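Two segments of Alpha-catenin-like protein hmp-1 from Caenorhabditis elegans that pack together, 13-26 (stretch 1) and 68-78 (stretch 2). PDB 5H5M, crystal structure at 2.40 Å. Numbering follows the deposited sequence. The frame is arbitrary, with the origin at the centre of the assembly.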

# COMPACT_ATOMS: atom_id res chain seq x y z
N THR A 13 4.15 -4.99 -23.22
CA THR A 13 4.36 -5.51 -24.56
C THR A 13 3.05 -5.57 -25.35
O THR A 13 3.03 -5.28 -26.55
N PHE A 14 1.97 -5.92 -24.67
CA PHE A 14 0.66 -6.03 -25.31
C PHE A 14 0.24 -4.73 -25.97
O PHE A 14 -0.38 -4.73 -27.03
N GLN A 15 0.61 -3.61 -25.35
CA GLN A 15 0.28 -2.30 -25.89
C GLN A 15 1.02 -2.01 -27.19
O GLN A 15 0.67 -1.08 -27.91
N ASN A 16 2.04 -2.81 -27.49
CA ASN A 16 2.77 -2.68 -28.74
C ASN A 16 2.40 -3.79 -29.73
O ASN A 16 2.38 -3.56 -30.94
N ARG A 17 2.10 -4.97 -29.20
CA ARG A 17 1.74 -6.12 -30.03
C ARG A 17 0.47 -5.86 -30.83
O ARG A 17 0.32 -6.35 -31.95
N ILE A 18 -0.46 -5.09 -30.25
CA ILE A 18 -1.74 -4.83 -30.90
C ILE A 18 -1.61 -3.81 -32.02
O ILE A 18 -2.55 -3.59 -32.78
N GLU A 19 -0.44 -3.18 -32.12
CA GLU A 19 -0.17 -2.24 -33.20
C GLU A 19 0.60 -2.93 -34.32
O GLU A 19 1.83 -2.92 -34.34
N ILE A 20 -0.14 -3.53 -35.24
CA ILE A 20 0.44 -4.23 -36.37
C ILE A 20 0.10 -3.49 -37.65
O ILE A 20 -0.95 -2.86 -37.74
N ASP A 21 0.99 -3.54 -38.64
CA ASP A 21 0.67 -3.05 -39.97
C ASP A 21 -0.51 -3.87 -40.50
O ASP A 21 -0.41 -5.09 -40.61
N PRO A 22 -1.63 -3.20 -40.80
CA PRO A 22 -2.86 -3.84 -41.28
C PRO A 22 -2.62 -4.81 -42.44
O PRO A 22 -3.34 -5.81 -42.55
N ALA A 23 -1.62 -4.54 -43.27
CA ALA A 23 -1.28 -5.42 -44.38
C ALA A 23 -0.57 -6.68 -43.89
O ALA A 23 -0.54 -7.69 -44.59
N HIS A 24 0.00 -6.62 -42.69
CA HIS A 24 0.75 -7.75 -42.14
C HIS A 24 -0.11 -8.69 -41.31
O HIS A 24 0.27 -9.84 -41.07
N TYR A 25 -1.27 -8.21 -40.86
CA TYR A 25 -2.13 -9.00 -39.98
C TYR A 25 -2.55 -10.33 -40.62
O TYR A 25 -3.01 -10.36 -41.77
N ARG A 26 -2.39 -11.41 -39.87
CA ARG A 26 -2.80 -12.74 -40.31
C ARG A 26 -3.67 -13.39 -39.23
O ARG A 26 -3.20 -13.64 -38.12
N ASN A 68 -13.71 -5.45 -20.15
CA ASN A 68 -13.65 -4.38 -21.13
C ASN A 68 -12.47 -4.55 -22.08
O ASN A 68 -12.59 -4.30 -23.28
N LEU A 69 -11.34 -4.98 -21.54
CA LEU A 69 -10.14 -5.23 -22.34
C LEU A 69 -10.37 -6.37 -23.34
O LEU A 69 -9.95 -6.27 -24.49
N ARG A 70 -11.04 -7.43 -22.90
CA ARG A 70 -11.38 -8.54 -23.79
C ARG A 70 -12.25 -8.05 -24.95
O ARG A 70 -11.97 -8.35 -26.11
N GLN A 71 -13.29 -7.31 -24.61
CA GLN A 71 -14.23 -6.78 -25.59
C GLN A 71 -13.53 -5.85 -26.57
O GLN A 71 -13.73 -5.94 -27.79
N ALA A 72 -12.71 -4.95 -26.04
CA ALA A 72 -11.98 -3.99 -26.87
C ALA A 72 -11.03 -4.71 -27.83
O ALA A 72 -10.84 -4.25 -28.96
N LEU A 73 -10.45 -5.82 -27.39
CA LEU A 73 -9.54 -6.57 -28.24
C LEU A 73 -10.30 -7.25 -29.38
O LEU A 73 -9.83 -7.27 -30.52
N GLN A 74 -11.46 -7.81 -29.06
CA GLN A 74 -12.28 -8.48 -30.05
C GLN A 74 -12.72 -7.53 -31.17
O GLN A 74 -12.70 -7.90 -32.34
N GLU A 75 -13.09 -6.31 -30.79
CA GLU A 75 -13.52 -5.31 -31.77
C GLU A 75 -12.36 -4.91 -32.68
O GLU A 75 -12.54 -4.78 -33.89
N LEU A 76 -11.18 -4.72 -32.09
CA LEU A 76 -9.98 -4.40 -32.86
C LEU A 76 -9.65 -5.51 -33.86
O LEU A 76 -9.34 -5.24 -35.02
N LEU A 77 -9.72 -6.76 -33.40
CA LEU A 77 -9.43 -7.91 -34.26
C LEU A 77 -10.44 -8.01 -35.39
O LEU A 77 -10.11 -8.43 -36.50
N THR A 78 -11.68 -7.62 -35.11
CA THR A 78 -12.73 -7.60 -36.12
C THR A 78 -12.39 -6.58 -37.21
O THR A 78 -12.62 -6.82 -38.40

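Stretch 2 is helical throughout, and it meets stretch 1 along a single apolar stripe made by Leu69, Leu73, Leu76 and Leu77. Their spacing of four, three and one residues follows the helical repeat, so these side chains gather on the side that faces Phe14, Ile18 and Tyr25. No hydrogen bond crosses between the stretches; the contact is a modest one, burying 295 Å² in all, and it rests on the fit of hydrocarbon surfaces.

Asn68 lies out of reach of stretch 1, and its ND2 is hydrogen-bonded elsewhere in the structure. Leu69 makes the first contact. Its CA-to-CB bond points sideways, but the t, p rotamer (chi1 t, chi2 p) brings the end of the side chain nearer, placing Leu69 CD1 3.9 Å from CE2 of Phe14. The phenylalanine has chi1 t and points toward stretch 2, where its broad, flat ring touches both Leu69 and Leu73.

Arg70, Gln71 and Ala72 take no part in the contact. Arg70 finds polar partners elsewhere in the structure, while the exposed Gln71 reaches one turn along its own helix, its NE2 donating a hydrogen bond to OE2 of Glu75 at 3.3 Å. Ala72 is buried, but out of reach of stretch 1.

Leu73 points toward stretch 1, and its CA and the CA of Ile18, 8.4 Å apart, are the closest CA pair between the stretches. Again t, p, it sets Leu73 CD1 4.0 Å from CZ of Phe14 and 4.3 Å from CG2 of Ile18. One methyl group thus touches two partners, which lie four residues apart in sequence. Both Leu69 and Leu73 approach the Phe14 ring obliquely.

Gln74 and Glu75 carry polar groups outside the contact. Leu76, the third t, p leucine, points toward stretch 1 and packs CD2 3.9 Å from CB of Ile18. The beta-branched isoleucine, with chi1 p and chi2 t, has a bulky hydrocarbon surface close to its backbone, well suited to contact with both Leu73 and Leu76.

Leu77 differs in being m, t. Its CA-to-CB bond points sideways, yet Leu77 CD2 comes 3.9 Å from CE1 and 3.5 Å from OH of Tyr25. The tyrosine, with chi1 t, suits this place because its ring supplies apolar surface to the leucine while its hydroxyl is hydrogen-bonded elsewhere in the structure. Thr78 points away, and its OG1 donates a hydrogen bond to the backbone O of Gln74 at 2.9 Å, satisfying the hydroxyl within its own helix.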

# COMPACT_ATOMS: atom_id res chain seq x y z
CB THR A 13 5.00 -6.92 -24.54
OG1 THR A 13 4.18 -7.81 -23.77
CG2 THR A 13 6.39 -6.86 -23.92
CB PHE A 14 -0.40 -6.45 -24.28
CG PHE A 14 -1.78 -6.61 -24.84
CD1 PHE A 14 -2.07 -7.65 -25.70
CD2 PHE A 14 -2.79 -5.72 -24.50
CE1 PHE A 14 -3.34 -7.81 -26.22
CE2 PHE A 14 -4.07 -5.87 -25.01
CZ PHE A 14 -4.35 -6.92 -25.87
CB GLN A 15 0.59 -1.21 -24.87
CG GLN A 15 -0.43 -1.11 -23.74
CD GLN A 15 -0.14 0.04 -22.80
OE1 GLN A 15 1.02 0.34 -22.51
NE2 GLN A 15 -1.19 0.68 -22.32
CB ASN A 16 4.28 -2.70 -28.49
CG ASN A 16 4.76 -1.46 -27.76
OD1 ASN A 16 4.34 -0.34 -28.07
ND2 ASN A 16 5.65 -1.65 -26.79
CB ARG A 17 1.57 -7.37 -29.17
CG ARG A 17 2.84 -7.87 -28.50
CD ARG A 17 3.94 -8.13 -29.51
NE ARG A 17 3.60 -9.19 -30.47
CZ ARG A 17 3.94 -10.46 -30.33
NH1 ARG A 17 4.62 -10.86 -29.26
NH2 ARG A 17 3.58 -11.35 -31.25
CB ILE A 18 -2.78 -4.32 -29.90
CG1 ILE A 18 -2.30 -3.02 -29.25
CG2 ILE A 18 -3.09 -5.38 -28.85
CD1 ILE A 18 -3.29 -2.41 -28.30
CB GLU A 19 0.60 -1.03 -32.67
CG GLU A 19 -0.23 -0.12 -31.79
CD GLU A 19 0.57 1.03 -31.21
OE1 GLU A 19 1.79 0.87 -31.01
OE2 GLU A 19 -0.03 2.10 -30.95
CB ILE A 20 -0.08 -5.68 -36.47
CG1 ILE A 20 -0.16 -6.32 -35.08
CG2 ILE A 20 0.79 -6.52 -37.40
CD1 ILE A 20 -0.89 -7.64 -35.06
CB ASP A 21 1.87 -3.15 -40.90
CG ASP A 21 1.53 -2.81 -42.34
OD1 ASP A 21 0.72 -1.89 -42.57
OD2 ASP A 21 2.08 -3.46 -43.26
CB PRO A 22 -3.71 -2.66 -41.73
CG PRO A 22 -3.30 -1.56 -40.82
CD PRO A 22 -1.82 -1.75 -40.61
CB ALA A 23 -0.41 -4.69 -45.39
CB HIS A 24 1.91 -7.25 -41.27
CG HIS A 24 3.05 -6.67 -42.05
ND1 HIS A 24 4.23 -6.27 -41.46
CD2 HIS A 24 3.20 -6.43 -43.37
CE1 HIS A 24 5.05 -5.81 -42.38
NE2 HIS A 24 4.45 -5.90 -43.55
CB TYR A 25 -3.38 -8.20 -39.59
CG TYR A 25 -4.31 -8.95 -38.66
CD1 TYR A 25 -4.16 -8.87 -37.28
CD2 TYR A 25 -5.33 -9.75 -39.16
CE1 TYR A 25 -5.00 -9.55 -36.42
CE2 TYR A 25 -6.17 -10.44 -38.31
CZ TYR A 25 -6.01 -10.34 -36.95
OH TYR A 25 -6.85 -11.02 -36.10
CB ARG A 26 -1.58 -13.61 -40.61
CG ARG A 26 -0.55 -12.96 -41.52
CD ARG A 26 0.79 -13.65 -41.40
NE ARG A 26 0.76 -15.02 -41.90
CZ ARG A 26 1.71 -15.92 -41.69
NH1 ARG A 26 2.78 -15.59 -40.98
NH2 ARG A 26 1.60 -17.14 -42.19
CB ASN A 68 -13.58 -3.01 -20.45
CG ASN A 68 -14.80 -2.71 -19.60
OD1 ASN A 68 -15.88 -3.27 -19.81
ND2 ASN A 68 -14.65 -1.80 -18.64
CB LEU A 69 -8.96 -5.55 -21.43
CG LEU A 69 -7.62 -5.83 -22.13
CD1 LEU A 69 -7.28 -4.71 -23.11
CD2 LEU A 69 -6.52 -5.99 -21.09
CB ARG A 70 -12.12 -9.65 -23.04
CG ARG A 70 -11.22 -10.57 -22.24
CD ARG A 70 -12.04 -11.58 -21.45
NE ARG A 70 -11.20 -12.57 -20.78
CZ ARG A 70 -11.59 -13.30 -19.74
NH1 ARG A 70 -12.82 -13.15 -19.25
NH2 ARG A 70 -10.76 -14.17 -19.19
CB GLN A 71 -15.37 -6.05 -24.89
CG GLN A 71 -16.40 -5.44 -25.83
CD GLN A 71 -17.37 -4.53 -25.11
OE1 GLN A 71 -17.37 -4.45 -23.88
NE2 GLN A 71 -18.20 -3.83 -25.87
CB ALA A 72 -11.20 -3.01 -26.00
CB LEU A 73 -8.76 -7.61 -27.44
CG LEU A 73 -7.83 -8.47 -28.31
CD1 LEU A 73 -6.79 -7.61 -29.02
CD2 LEU A 73 -7.17 -9.58 -27.52
CB GLN A 74 -13.52 -9.11 -29.40
CG GLN A 74 -13.20 -10.35 -28.56
CD GLN A 74 -12.49 -11.42 -29.36
OE1 GLN A 74 -12.95 -11.83 -30.43
NE2 GLN A 74 -11.35 -11.88 -28.85
CB GLU A 75 -14.09 -4.07 -31.07
CG GLU A 75 -15.37 -4.34 -30.30
CD GLU A 75 -15.82 -3.16 -29.46
OE1 GLU A 75 -15.12 -2.12 -29.47
OE2 GLU A 75 -16.87 -3.27 -28.80
CB LEU A 76 -8.79 -4.16 -31.93
CG LEU A 76 -7.42 -3.96 -32.59
CD1 LEU A 76 -7.43 -2.79 -33.56
CD2 LEU A 76 -6.33 -3.77 -31.54
CB LEU A 77 -9.43 -9.21 -33.44
CG LEU A 77 -8.32 -9.37 -32.40
CD1 LEU A 77 -8.48 -10.68 -31.64
CD2 LEU A 77 -6.95 -9.29 -33.06
CB THR A 78 -14.11 -7.27 -35.52
OG1 THR A 78 -14.47 -8.27 -34.56
CG2 THR A 78 -15.18 -7.22 -36.59